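PDB 4C1R: mannosyl-6-phosphatase from Bacteroides thetaiotaomicron, which probably removes phosphate from mannose-6-phosphate groups of yeast mannan in this gut bacterium, as a metal-dependent member of the endonuclease/exonuclease/phosphatase family. Local coordinates for residues 44-49 against 135-140; 117-122 against 158-163. All coordinates share one frame; numbering follows the deposited sequence.

Contact 1 (44-49 against 135-140); sequences TQECFL and NLHMDH. With MG (magnesium ion), chain E.
The His137 ring and the Glu46 carboxylate lie nearly parallel, their planes 6° apart, with Glu46 OE2 near the ring plane at its edge, 3.3 Å from His137 CE1. In the ring plane at another edge sits a water 2.8 Å from His137 ND1; the same water weakly accepts from Glu46 N. Gln45 CB approaches the ring obliquely. Glu46, extended beyond CG, uses OE2 to bind magnesium at 2.1 Å, and five waters complete the octahedral shell. The backbone N of Asn11 hydrogen-bonds OE1 and the side chain of Asn8 OE2, which probably fixes the group's rotation. Strands 41-45 and 130-137 come from the two sheets of the DNase I-like sandwich, and a pair of side-chain amides joins them. Asn135 reaches across because its chi1 of -179° turns CG away from the backbone N; it gives ND2 to Thr44 O at 2.9 Å, while its OD1 takes Gln45 NE2 at 2.9 Å on an in-plane lone pair, the two amides turned 67° apart. Thr171 OG1 also bonds OD1. A leucine here would probably leave Thr44 O and the Gln45 amide without these mates and the amide freer to turn. Gln45 bends at chi2, its CG 3.6 Å from Leu136 O.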
loop_
_atom_site.group_PDB
_atom_site.type_symbol
_atom_site.label_atom_id
_atom_site.label_comp_id
_atom_site.label_asym_id
_atom_site.label_seq_id
_atom_site.Cartn_x
_atom_site.Cartn_y
_atom_site.Cartn_z
ATOM N N THR A 44 3.087 -0.426 2.015
ATOM C CA THR A 44 4.088 -0.455 0.983
ATOM C C THR A 44 4.009 -1.727 0.139
ATOM O O THR A 44 3.560 -2.798 0.610
ATOM C CB THR A 44 5.534 -0.303 1.587
ATOM O OG1 THR A 44 5.963 -1.499 2.257
ATOM C CG2 THR A 44 5.567 0.823 2.572
ATOM N N GLN A 45 4.474 -1.628 -1.107
ATOM C CA GLN A 45 4.609 -2.836 -1.953
ATOM C C GLN A 45 6.015 -2.925 -2.521
ATOM O O GLN A 45 6.703 -1.913 -2.651
ATOM C CB GLN A 45 3.553 -2.847 -3.071
ATOM C CG GLN A 45 2.120 -2.737 -2.531
ATOM C CD GLN A 45 1.702 -1.282 -2.255
ATOM O OE1 GLN A 45 2.025 -0.385 -3.032
ATOM N NE2 GLN A 45 0.923 -1.057 -1.186
ATOM N N GLU A 46 6.428 -4.148 -2.839
ATOM C CA GLU A 46 7.650 -4.461 -3.587
ATOM C C GLU A 46 8.978 -4.489 -2.833
ATOM O O GLU A 46 9.973 -4.852 -3.440
ATOM C CB GLU A 46 7.780 -3.663 -4.894
ATOM C CG GLU A 46 6.656 -3.944 -5.887
ATOM C CD GLU A 46 6.968 -3.424 -7.255
ATOM O OE1 GLU A 46 8.178 -3.185 -7.525
ATOM O OE2 GLU A 46 6.004 -3.277 -8.055
ATOM N N CYS A 47 9.003 -4.165 -1.537
ATOM C CA CYS A 47 10.282 -4.099 -0.831
ATOM C C CYS A 47 10.822 -5.503 -0.556
ATOM O O CYS A 47 10.079 -6.357 -0.033
ATOM C CB CYS A 47 10.131 -3.378 0.511
ATOM S SG CYS A 47 9.926 -1.581 0.350
ATOM N N PHE A 48 12.107 -5.729 -0.865
ATOM C CA PHE A 48 12.843 -6.852 -0.277
ATOM C C PHE A 48 13.208 -6.495 1.133
ATOM O O PHE A 48 13.146 -5.337 1.495
ATOM C CB PHE A 48 14.108 -7.204 -1.080
ATOM C CG PHE A 48 13.825 -7.626 -2.494
ATOM C CD1 PHE A 48 13.303 -8.878 -2.770
ATOM C CD2 PHE A 48 14.072 -6.761 -3.557
ATOM C CE1 PHE A 48 13.030 -9.266 -4.069
ATOM C CE2 PHE A 48 13.801 -7.143 -4.873
ATOM C CZ PHE A 48 13.287 -8.407 -5.122
ATOM N N LEU A 49 13.544 -7.493 1.957
ATOM C CA LEU A 49 13.906 -7.256 3.351
ATOM C C LEU A 49 14.920 -6.132 3.488
ATOM O O LEU A 49 14.813 -5.324 4.423
ATOM C CB LEU A 49 14.445 -8.536 4.042
ATOM C CG LEU A 49 14.959 -8.321 5.479
ATOM C CD1 LEU A 49 13.832 -7.946 6.445
ATOM C CD2 LEU A 49 15.711 -9.550 5.988
ATOM N N ASN A 135 -3.122 -4.699 3.406
ATOM C CA ASN A 135 -2.211 -4.173 2.388
ATOM C C ASN A 135 -1.732 -5.320 1.484
ATOM O O ASN A 135 -1.294 -6.343 1.990
ATOM C CB ASN A 135 -0.984 -3.547 3.077
ATOM C CG ASN A 135 -0.004 -2.959 2.086
ATOM O OD1 ASN A 135 -0.406 -2.385 1.073
ATOM N ND2 ASN A 135 1.295 -3.107 2.363
ATOM N N LEU A 136 -1.833 -5.162 0.166
ATOM C CA LEU A 136 -1.612 -6.272 -0.751
ATOM C C LEU A 136 -1.018 -5.797 -2.053
ATOM O O LEU A 136 -0.946 -4.590 -2.319
ATOM C CB LEU A 136 -2.914 -7.035 -1.000
ATOM C CG LEU A 136 -4.103 -6.255 -1.538
ATOM C CD1 LEU A 136 -3.877 -5.913 -3.013
ATOM C CD2 LEU A 136 -5.356 -7.106 -1.374
ATOM N N HIS A 137 -0.517 -6.744 -2.829
ATOM C CA HIS A 137 -0.049 -6.457 -4.174
ATOM C C HIS A 137 -0.574 -7.600 -5.056
ATOM O O HIS A 137 -0.208 -8.785 -4.841
ATOM C CB HIS A 137 1.495 -6.379 -4.231
ATOM C CG HIS A 137 2.023 -5.910 -5.565
ATOM N ND1 HIS A 137 3.340 -5.582 -5.775
ATOM C CD2 HIS A 137 1.402 -5.723 -6.756
ATOM C CE1 HIS A 137 3.509 -5.209 -7.029
ATOM N NE2 HIS A 137 2.352 -5.301 -7.650
ATOM N N MET A 138 -1.437 -7.237 -5.995
ATOM C CA MET A 138 -2.148 -8.170 -6.888
ATOM C C MET A 138 -1.289 -8.730 -8.027
ATOM O O MET A 138 -0.252 -8.159 -8.381
ATOM C CB MET A 138 -3.298 -7.434 -7.570
ATOM C CG MET A 138 -4.413 -7.062 -6.640
ATOM S SD MET A 138 -5.283 -8.569 -6.172
ATOM C CE MET A 138 -6.873 -7.819 -5.807
ATOM N N ASP A 139 -1.747 -9.827 -8.629
ATOM C CA ASP A 139 -1.019 -10.424 -9.774
ATOM C C ASP A 139 -1.297 -9.685 -11.074
ATOM O O ASP A 139 -2.443 -9.287 -11.348
ATOM C CB ASP A 139 -1.402 -11.903 -9.954
ATOM C CG ASP A 139 -0.441 -12.648 -10.882
ATOM O OD1 ASP A 139 0.672 -12.943 -10.418
ATOM O OD2 ASP A 139 -0.777 -12.883 -12.074
ATOM N N HIS A 140 -0.285 -9.573 -11.928
ATOM C CA HIS A 140 -0.481 -8.864 -13.207
ATOM C C HIS A 140 -1.085 -9.714 -14.302
ATOM O O HIS A 140 -1.659 -9.177 -15.259
ATOM C CB HIS A 140 0.813 -8.216 -13.712
ATOM C CG HIS A 140 1.927 -9.182 -13.992
ATOM N ND1 HIS A 140 2.370 -10.108 -13.066
ATOM C CD2 HIS A 140 2.703 -9.350 -15.093
ATOM C CE1 HIS A 140 3.388 -10.786 -13.575
ATOM N NE2 HIS A 140 3.618 -10.334 -14.796
HETATM MG MG MG E . 6.031 -2.212 -9.897
HETATM O O HOH W 1 5.005 -6.452 -3.745
HETATM O O HOH W 2 8.183 -2.935 -10.145
HETATM O O HOH W 3 6.714 -0.512 -8.844
HETATM O O HOH W 4 6.069 -1.155 -11.497
HETATM O O HOH W 5 5.535 -3.901 -10.882
HETATM O O HOH W 6 3.938 -1.748 -9.721
#

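Contact 2 (117-122 against 158-163); sequences CSWGHF and KELGRG
Leu160 sets its CD1 methyl squarely over one face of the Trp119 indole, in a CH-pi contact 3.5 Å from the centroid of the five-membered ring and 16° off its normal. This is the tight part of the contact: CD1 comes to 3.4 Å from Trp119 CE2, while the second methyl, CD2, reaches only the six-membered ring, 4.0 Å from CZ2. With chi1 at 66°, Trp119 CG stands between the backbone N and the carbonyl carbon, which turns one face of the indole to the leucine. Two residues along the strand, the fit around His121 is looser and partly mediated by water. A single water lies 2.9 Å from His121 ND1 and donates to Leu160 O at 2.7 Å, bridging a ring and a carbonyl that do not bond directly. Arg162 then passes the ring with its aliphatic part, CB in the ring plane at the edge and CD 3.9 Å from His121 CE1, the two side chains crossing at about a right angle. Its guanidinium continues on the exposed side to a salt bridge with Glu92, and the far ring nitrogen, His121 NE2, bonds Glu130. The contact packs the turn that ends helix 143-159 against the outer face of the sheet at strand 116-124, which runs between strands 88-97 and 130-137, at the start of the return to strand 168-173 in a beta-alpha-beta crossover.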
loop_
_atom_site.group_PDB
_atom_site.type_symbol
_atom_site.label_atom_id
_atom_site.label_comp_id
_atom_site.label_asym_id
_atom_site.label_seq_id
_atom_site.Cartn_x
_atom_site.Cartn_y
_atom_site.Cartn_z
ATOM N N CYS A 117 -1.191 -10.723 1.140
ATOM C CA CYS A 117 -1.825 -9.646 1.895
ATOM C C CYS A 117 -1.357 -9.651 3.330
ATOM O O CYS A 117 -1.433 -10.694 3.990
ATOM C CB CYS A 117 -3.346 -9.812 1.863
ATOM S SG CYS A 117 -4.288 -8.525 2.726
ATOM N N SER A 118 -0.849 -8.520 3.834
ATOM C CA SER A 118 -0.437 -8.438 5.245
ATOM C C SER A 118 -1.412 -7.542 5.973
ATOM O O SER A 118 -1.969 -6.657 5.360
ATOM C CB SER A 118 0.951 -7.877 5.425
ATOM O OG SER A 118 1.957 -8.728 4.905
ATOM N N TRP A 119 -1.642 -7.798 7.263
ATOM C CA TRP A 119 -2.655 -7.097 8.032
ATOM C C TRP A 119 -2.242 -6.913 9.494
ATOM O O TRP A 119 -1.450 -7.688 10.036
ATOM C CB TRP A 119 -4.055 -7.789 7.950
ATOM C CG TRP A 119 -4.105 -9.154 8.584
ATOM C CD1 TRP A 119 -3.799 -10.364 7.974
ATOM C CD2 TRP A 119 -4.352 -9.461 9.967
ATOM N NE1 TRP A 119 -3.891 -11.392 8.884
ATOM C CE2 TRP A 119 -4.197 -10.865 10.123
ATOM C CE3 TRP A 119 -4.688 -8.689 11.097
ATOM C CZ2 TRP A 119 -4.429 -11.518 11.353
ATOM C CZ3 TRP A 119 -4.908 -9.358 12.336
ATOM C CH2 TRP A 119 -4.761 -10.744 12.449
ATOM N N GLY A 120 -2.806 -5.877 10.108
ATOM C CA GLY A 120 -2.605 -5.539 11.504
ATOM C C GLY A 120 -3.969 -5.232 12.088
ATOM O O GLY A 120 -4.820 -4.667 11.430
ATOM N N HIS A 121 -4.172 -5.662 13.316
ATOM C CA HIS A 121 -5.234 -5.172 14.142
ATOM C C HIS A 121 -4.663 -4.082 15.048
ATOM O O HIS A 121 -3.854 -4.350 15.970
ATOM C CB HIS A 121 -5.880 -6.349 14.903
ATOM C CG HIS A 121 -6.917 -5.942 15.892
ATOM N ND1 HIS A 121 -7.642 -6.859 16.620
ATOM C CD2 HIS A 121 -7.296 -4.715 16.337
ATOM C CE1 HIS A 121 -8.420 -6.216 17.479
ATOM N NE2 HIS A 121 -8.228 -4.915 17.320
ATOM N N PHE A 122 -4.995 -2.833 14.703
ATOM C CA PHE A 122 -4.398 -1.661 15.343
ATOM C C PHE A 122 -5.329 -1.007 16.372
ATOM O O PHE A 122 -6.578 -1.068 16.284
ATOM C CB PHE A 122 -3.961 -0.610 14.290
ATOM C CG PHE A 122 -2.780 -1.031 13.468
ATOM C CD1 PHE A 122 -1.476 -0.814 13.935
ATOM C CD2 PHE A 122 -2.963 -1.636 12.233
ATOM C CE1 PHE A 122 -0.370 -1.223 13.196
ATOM C CE2 PHE A 122 -1.873 -2.042 11.494
ATOM C CZ PHE A 122 -0.568 -1.848 11.974
ATOM N N LYS A 158 -14.064 -10.184 7.662
ATOM C CA LYS A 158 -15.055 -10.664 8.657
ATOM C C LYS A 158 -14.483 -11.626 9.683
ATOM O O LYS A 158 -14.934 -11.665 10.819
ATOM C CB LYS A 158 -16.276 -11.265 7.996
ATOM C CG LYS A 158 -17.108 -10.238 7.263
ATOM C CD LYS A 158 -18.105 -10.902 6.334
ATOM C CE LYS A 158 -17.396 -11.713 5.261
ATOM N NZ LYS A 158 -18.304 -12.012 4.118
ATOM N N GLU A 159 -13.423 -12.330 9.335
ATOM C CA GLU A 159 -12.874 -13.308 10.250
ATOM C C GLU A 159 -11.946 -12.704 11.317
ATOM O O GLU A 159 -11.705 -13.316 12.391
ATOM C CB GLU A 159 -12.128 -14.377 9.462
ATOM C CG GLU A 159 -12.935 -15.059 8.358
ATOM C CD GLU A 159 -12.142 -16.195 7.709
ATOM O OE1 GLU A 159 -10.923 -16.346 8.017
ATOM O OE2 GLU A 159 -12.757 -16.977 6.961
ATOM N N LEU A 160 -11.400 -11.520 11.041
ATOM C CA LEU A 160 -10.255 -11.070 11.845
ATOM C C LEU A 160 -10.516 -10.002 12.927
ATOM O O LEU A 160 -9.575 -9.447 13.507
ATOM C CB LEU A 160 -9.068 -10.701 10.958
ATOM C CG LEU A 160 -8.533 -11.813 10.052
ATOM C CD1 LEU A 160 -7.446 -11.228 9.164
ATOM C CD2 LEU A 160 -8.056 -13.055 10.820
ATOM N N GLY A 161 -11.782 -9.711 13.197
ATOM C CA GLY A 161 -12.115 -8.732 14.235
ATOM C C GLY A 161 -11.786 -9.063 15.700
ATOM O O GLY A 161 -12.038 -8.241 16.597
ATOM N N ARG A 162 -11.284 -10.273 15.953
ATOM C CA ARG A 162 -10.935 -10.716 17.324
ATOM C C ARG A 162 -12.170 -10.705 18.234
ATOM O O ARG A 162 -12.077 -10.404 19.421
ATOM C CB ARG A 162 -9.801 -9.850 17.914
ATOM C CG ARG A 162 -8.995 -10.476 19.058
ATOM C CD ARG A 162 -8.015 -9.438 19.593
ATOM N NE ARG A 162 -6.869 -10.012 20.297
ATOM C CZ ARG A 162 -6.900 -10.348 21.589
ATOM N NH1 ARG A 162 -8.029 -10.189 22.274
ATOM N NH2 ARG A 162 -5.813 -10.791 22.200
ATOM N N GLY A 163 -13.333 -11.001 17.663
ATOM C CA GLY A 163 -14.588 -10.859 18.387
ATOM C C GLY A 163 -15.412 -9.617 18.079
ATOM O O GLY A 163 -16.595 -9.560 18.448
HETATM O O HOH W 7 -7.476 -9.403 15.167
#

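In the fold
Contacts 1 and 2 have their centres about 19 Å apart, yet both rest on the six-stranded sheet, where strands 116-124 and 130-137 are antiparallel neighbours. They meet directly: Asn135 O lies 2.9 Å from Ser118 N, a probable backbone hydrogen bond, and Leu136 CB packs 4.0 Å from Cys117 CB. The inner face of this sheet meets the seven-stranded one at contact 1, beside the magnesium held by Glu46; its outer face carries helix 143-159, whose end packs on it at contact 2, away from the metal. Strand 130-137 ends beside the metal site and then leads into that helix, and the segments of the two contacts alternate along the chain.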